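Local coordinates for thiol-activated cytolysin (Desulfobulbus propionicus, PDB 6NAL), which probably acts as a cholesterol-dependent cytolysin, a secreted toxin whose subunits assemble on target membranes into large beta-barrel pores, at residues G263-N275 / L306-W320. Numbering follows the deposited sequence.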
loop_
_atom_site.group_PDB
_atom_site.type_symbol
_atom_site.label_atom_id
_atom_site.label_comp_id
_atom_site.label_asym_id
_atom_site.label_seq_id
_atom_site.Cartn_x
_atom_site.Cartn_y
_atom_site.Cartn_z
ATOM N N GLY A 263 -8.374 9.448 16.205
ATOM C CA GLY A 263 -7.737 9.125 17.456
ATOM C C GLY A 263 -8.198 10.021 18.582
ATOM O O GLY A 263 -7.954 9.750 19.763
ATOM N N THR A 264 -8.859 11.112 18.227
ATOM C CA THR A 264 -9.358 12.034 19.231
ATOM C C THR A 264 -10.875 12.084 19.290
ATOM O O THR A 264 -11.407 12.695 20.227
ATOM C CB THR A 264 -8.819 13.463 19.009
ATOM O OG1 THR A 264 -9.328 13.999 17.789
ATOM C CG2 THR A 264 -7.298 13.486 18.947
ATOM N N CYS A 265 -11.585 11.450 18.337
ATOM C CA CYS A 265 -13.046 11.445 18.333
ATOM C C CYS A 265 -13.586 10.076 17.959
ATOM O O CYS A 265 -12.979 9.339 17.180
ATOM C CB CYS A 265 -13.643 12.497 17.372
ATOM S SG CYS A 265 -15.475 12.734 17.531
ATOM N N SER A 266 -14.737 9.744 18.555
ATOM C CA SER A 266 -15.348 8.422 18.464
ATOM C C SER A 266 -16.830 8.541 18.818
ATOM O O SER A 266 -17.348 9.642 19.026
ATOM C CB SER A 266 -14.624 7.447 19.395
ATOM O OG SER A 266 -14.684 7.907 20.740
ATOM N N LYS A 267 -17.509 7.390 18.903
ATOM C CA LYS A 267 -18.889 7.359 19.355
ATOM C C LYS A 267 -19.035 7.831 20.791
ATOM O O LYS A 267 -20.148 8.192 21.198
ATOM C CB LYS A 267 -19.464 5.948 19.217
ATOM C CG LYS A 267 -18.634 4.866 19.900
ATOM C CD LYS A 267 -19.519 3.936 20.662
ATOM C CE LYS A 267 -18.710 2.811 21.293
ATOM N NZ LYS A 267 -17.542 3.105 22.012
ATOM N N ASP A 268 -17.944 7.855 21.566
ATOM C CA ASP A 268 -18.020 8.359 22.940
ATOM C C ASP A 268 -17.814 9.859 23.046
ATOM O O ASP A 268 -18.033 10.425 24.120
ATOM C CB ASP A 268 -16.983 7.690 23.851
ATOM C CG ASP A 268 -17.262 6.212 24.060
ATOM O OD1 ASP A 268 -18.451 5.831 24.241
ATOM O OD2 ASP A 268 -16.287 5.432 24.025
ATOM N N GLY A 269 -17.385 10.506 21.971
ATOM C CA GLY A 269 -17.193 11.931 21.980
ATOM C C GLY A 269 -15.733 12.225 21.700
ATOM O O GLY A 269 -15.065 11.504 21.044
ATOM N N LEU A 270 -15.318 13.361 22.268
ATOM C CA LEU A 270 -13.951 13.811 22.038
ATOM C C LEU A 270 -13.121 13.582 23.298
ATOM O O LEU A 270 -13.412 14.130 24.348
ATOM C CB LEU A 270 -13.869 15.285 21.621
ATOM C CG LEU A 270 -14.308 15.516 20.184
ATOM C CD1 LEU A 270 -15.724 15.070 19.958
ATOM C CD2 LEU A 270 -14.182 17.015 20.013
ATOM N N LYS A 271 -12.173 12.671 23.225
ATOM C CA LYS A 271 -11.225 12.368 24.302
ATOM C C LYS A 271 -9.881 12.883 23.781
ATOM O O LYS A 271 -9.067 12.145 23.205
ATOM C CB LYS A 271 -11.245 10.865 24.568
ATOM C CG LYS A 271 -10.215 10.418 25.573
ATOM C CD LYS A 271 -9.868 8.911 25.463
ATOM C CE LYS A 271 -9.082 8.597 24.153
ATOM N NZ LYS A 271 -7.635 8.605 24.331
ATOM N N ILE A 272 -9.670 14.181 23.932
ATOM C CA ILE A 272 -8.417 14.811 23.570
ATOM C C ILE A 272 -7.841 15.370 24.847
ATOM O O ILE A 272 -8.498 16.164 25.527
ATOM C CB ILE A 272 -8.595 15.921 22.541
ATOM C CG1 ILE A 272 -7.235 16.535 22.240
ATOM C CG2 ILE A 272 -9.508 16.976 23.097
ATOM C CD1 ILE A 272 -7.300 17.566 21.143
ATOM N N ASP A 273 -6.626 14.960 25.179
ATOM C CA ASP A 273 -6.077 15.297 26.482
ATOM C C ASP A 273 -4.619 15.729 26.362
ATOM O O ASP A 273 -3.941 15.495 25.354
ATOM C CB ASP A 273 -6.221 14.123 27.466
ATOM C CG ASP A 273 -5.971 14.539 28.915
ATOM O OD1 ASP A 273 -6.202 15.725 29.256
ATOM O OD2 ASP A 273 -5.525 13.690 29.711
ATOM N N ALA A 274 -4.145 16.348 27.446
ATOM C CA ALA A 274 -2.980 17.227 27.384
ATOM C C ALA A 274 -1.681 16.441 27.253
ATOM O O ALA A 274 -1.080 16.375 26.177
ATOM C CB ALA A 274 -2.941 18.127 28.627
ATOM N N ASN A 275 -1.254 15.820 28.345
ATOM C CA ASN A 275 0.165 15.632 28.616
ATOM C C ASN A 275 0.761 14.407 27.941
ATOM O O ASN A 275 1.754 13.853 28.438
ATOM C CB ASN A 275 0.397 15.559 30.126
ATOM C CG ASN A 275 0.934 16.865 30.710
ATOM O OD1 ASN A 275 0.654 17.956 30.201
ATOM N ND2 ASN A 275 1.704 16.754 31.793
ATOM N N LEU A 306 -9.924 22.429 18.726
ATOM C CA LEU A 306 -9.646 21.285 19.563
ATOM C C LEU A 306 -8.423 21.457 20.449
ATOM O O LEU A 306 -8.124 20.550 21.227
ATOM C CB LEU A 306 -9.455 20.067 18.686
ATOM C CG LEU A 306 -10.545 19.980 17.626
ATOM C CD1 LEU A 306 -9.975 20.327 16.256
ATOM C CD2 LEU A 306 -11.110 18.584 17.671
ATOM N N ASN A 307 -7.680 22.553 20.340
ATOM C CA ASN A 307 -6.657 22.791 21.353
ATOM C C ASN A 307 -7.307 23.020 22.709
ATOM O O ASN A 307 -6.952 22.371 23.700
ATOM C CB ASN A 307 -5.789 23.979 20.967
ATOM C CG ASN A 307 -4.819 23.639 19.856
ATOM O OD1 ASN A 307 -4.523 24.477 18.997
ATOM N ND2 ASN A 307 -4.325 22.395 19.855
ATOM N N SER A 308 -8.296 23.912 22.749
ATOM C CA SER A 308 -8.961 24.320 23.982
ATOM C C SER A 308 -9.674 23.159 24.658
ATOM O O SER A 308 -10.611 22.580 24.101
ATOM C CB SER A 308 -9.955 25.432 23.648
ATOM O OG SER A 308 -11.061 25.430 24.535
HETATM N N MSE A 309 -9.254 22.849 25.874
HETATM C CA MSE A 309 -10.003 21.928 26.710
HETATM C C MSE A 309 -11.474 22.332 26.944
HETATM O O MSE A 309 -12.312 21.496 27.258
HETATM C CB MSE A 309 -9.341 21.789 28.091
HETATM C CG MSE A 309 -7.896 21.372 28.097
HETATM SE SE MSE A 309 -7.190 21.238 29.922
HETATM C CE MSE A 309 -8.846 21.456 30.986
ATOM N N ASP A 310 -11.799 23.615 26.862
ATOM C CA ASP A 310 -13.168 24.028 27.168
ATOM C C ASP A 310 -14.070 24.030 25.954
ATOM O O ASP A 310 -15.290 24.034 26.126
ATOM C CB ASP A 310 -13.153 25.404 27.859
ATOM C CG ASP A 310 -12.772 25.276 29.358
ATOM O OD1 ASP A 310 -12.212 26.264 29.905
ATOM O OD2 ASP A 310 -13.012 24.170 29.963
ATOM N N ASP A 311 -13.498 24.078 24.740
ATOM C CA ASP A 311 -14.258 23.761 23.535
ATOM C C ASP A 311 -14.552 22.257 23.456
ATOM O O ASP A 311 -15.676 21.848 23.124
ATOM C CB ASP A 311 -13.489 24.247 22.298
ATOM C CG ASP A 311 -13.714 25.736 21.991
ATOM O OD1 ASP A 311 -14.356 26.449 22.806
ATOM O OD2 ASP A 311 -13.231 26.190 20.923
ATOM N N VAL A 312 -13.567 21.419 23.799
ATOM C CA VAL A 312 -13.766 19.968 23.801
ATOM C C VAL A 312 -14.892 19.582 24.759
ATOM O O VAL A 312 -15.796 18.803 24.421
ATOM C CB VAL A 312 -12.441 19.257 24.165
ATOM C CG1 VAL A 312 -12.602 17.744 24.090
ATOM C CG2 VAL A 312 -11.298 19.723 23.254
ATOM N N GLN A 313 -14.855 20.098 25.977
ATOM C CA GLN A 313 -15.938 19.771 26.892
ATOM C C GLN A 313 -17.274 20.413 26.463
ATOM O O GLN A 313 -18.354 19.848 26.701
ATOM C CB GLN A 313 -15.506 20.170 28.308
ATOM C CG GLN A 313 -16.624 20.031 29.350
ATOM C CD GLN A 313 -16.292 20.703 30.688
ATOM O OE1 GLN A 313 -17.112 21.480 31.178
ATOM N NE2 GLN A 313 -15.076 20.457 31.246
ATOM N N LYS A 314 -17.260 21.575 25.812
ATOM C CA LYS A 314 -18.535 22.042 25.282
ATOM C C LYS A 314 -19.063 21.094 24.207
ATOM O O LYS A 314 -20.275 20.919 24.076
ATOM C CB LYS A 314 -18.439 23.462 24.714
ATOM C CG LYS A 314 -19.830 23.947 24.190
ATOM C CD LYS A 314 -20.055 25.459 24.230
ATOM C CE LYS A 314 -19.259 26.188 23.155
ATOM N NZ LYS A 314 -18.688 27.492 23.672
ATOM N N ILE A 315 -18.191 20.467 23.423
ATOM C CA ILE A 315 -18.693 19.577 22.369
ATOM C C ILE A 315 -19.289 18.320 22.973
ATOM O O ILE A 315 -20.383 17.877 22.593
ATOM C CB ILE A 315 -17.587 19.248 21.351
ATOM C CG1 ILE A 315 -17.291 20.502 20.529
ATOM C CG2 ILE A 315 -18.048 18.119 20.489
ATOM C CD1 ILE A 315 -16.231 20.376 19.556
ATOM N N ASN A 316 -18.582 17.732 23.936
ATOM C CA ASN A 316 -19.036 16.488 24.540
ATOM C C ASN A 316 -20.324 16.695 25.257
ATOM O O ASN A 316 -21.142 15.790 25.361
ATOM C CB ASN A 316 -17.995 15.956 25.510
ATOM C CG ASN A 316 -16.874 15.311 24.774
ATOM O OD1 ASN A 316 -17.118 14.674 23.747
ATOM N ND2 ASN A 316 -15.657 15.491 25.237
ATOM N N ARG A 317 -20.533 17.891 25.738
ATOM C CA ARG A 317 -21.796 18.155 26.384
ATOM C C ARG A 317 -22.928 18.229 25.392
ATOM O O ARG A 317 -23.995 17.640 25.615
ATOM C CB ARG A 317 -21.706 19.441 27.160
ATOM C CG ARG A 317 -22.844 19.454 28.336
ATOM C CD ARG A 317 -22.578 20.809 28.906
ATOM N NE ARG A 317 -21.124 21.161 28.908
ATOM C CZ ARG A 317 -20.548 22.285 28.530
ATOM N NH1 ARG A 317 -21.308 23.314 28.336
ATOM N NH2 ARG A 317 -19.207 22.244 28.515
ATOM N N ILE A 318 -22.740 19.026 24.327
ATOM C CA ILE A 318 -23.700 19.034 23.236
ATOM C C ILE A 318 -24.037 17.618 22.808
ATOM O O ILE A 318 -25.190 17.324 22.493
ATOM C CB ILE A 318 -23.179 19.844 22.046
ATOM C CG1 ILE A 318 -23.036 21.319 22.398
ATOM C CG2 ILE A 318 -24.149 19.640 20.898
ATOM C CD1 ILE A 318 -21.960 22.002 21.547
ATOM N N ILE A 319 -23.038 16.714 22.769
ATOM C CA ILE A 319 -23.281 15.369 22.238
ATOM C C ILE A 319 -24.076 14.523 23.219
ATOM O O ILE A 319 -24.814 13.621 22.814
ATOM C CB ILE A 319 -21.954 14.656 21.895
ATOM C CG1 ILE A 319 -21.289 15.275 20.691
ATOM C CG2 ILE A 319 -22.161 13.174 21.630
ATOM C CD1 ILE A 319 -19.879 14.820 20.524
ATOM N N TRP A 320 -23.821 14.670 24.519
ATOM C CA TRP A 320 -24.409 13.765 25.506
ATOM C C TRP A 320 -25.543 14.423 26.263
ATOM O O TRP A 320 -26.015 13.867 27.264
ATOM C CB TRP A 320 -23.343 13.224 26.467
ATOM C CG TRP A 320 -22.381 12.423 25.677
ATOM C CD1 TRP A 320 -21.061 12.715 25.438
ATOM C CD2 TRP A 320 -22.683 11.244 24.907
ATOM N NE1 TRP A 320 -20.526 11.780 24.594
ATOM C CE2 TRP A 320 -21.493 10.864 24.255
ATOM C CE3 TRP A 320 -23.843 10.473 24.712
ATOM C CZ2 TRP A 320 -21.423 9.728 23.431
ATOM C CZ3 TRP A 320 -23.775 9.361 23.892
ATOM C CH2 TRP A 320 -22.567 8.994 23.265
#
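N316 reads the backbone of L270 with both ends of its carboxamide. Its OD1 accepts from L270 N at 2.7 Å in a nearly straight bond (173°), and its ND2 donates to L270 O at 2.8 Å; each donor lies in the plane of the carbonyl it meets, on a lone pair. This two-point grip satisfies the polar backbone of L270 and fixes the amide's rotation. One turn on, W320 NE1 donates to D268 O at 2.9 Å, a more bent bond reaching the carbonyl from above its plane, while K267 O lies at the indole's edge.

Mainly on the N-terminal side of N316, L270 lays its side chain on the helix: CB meets V312 CG1 at 3.7 Å, and CD1 and CD2 both rest against I315 CG2. I272 CG2 presses against both methyls of V312, tightly, at 3.3 Å. With CG1 anti to the backbone N (chi1 179°) and the chain extended beyond it, I272 also sends CD1 to the loop ahead of the helix, 4.1 Å from L306 CB.

The type I turn S266-G269 joins the two short strands of a hairpin and presents D268 O to the indole. G269, with no side chain and a phi of 119°, brings its CA within 3.3 Å of N316 OD1. At the far end S308 N-caps helix 309-320, its OG accepting from D311 N.

The hairpin following helix 254-264 thus lies along one side of helix 309-320, whose I315 and I318 pack on strand 287-294, while I319 and C265 reach strand 187-202 of the large antiparallel sheet.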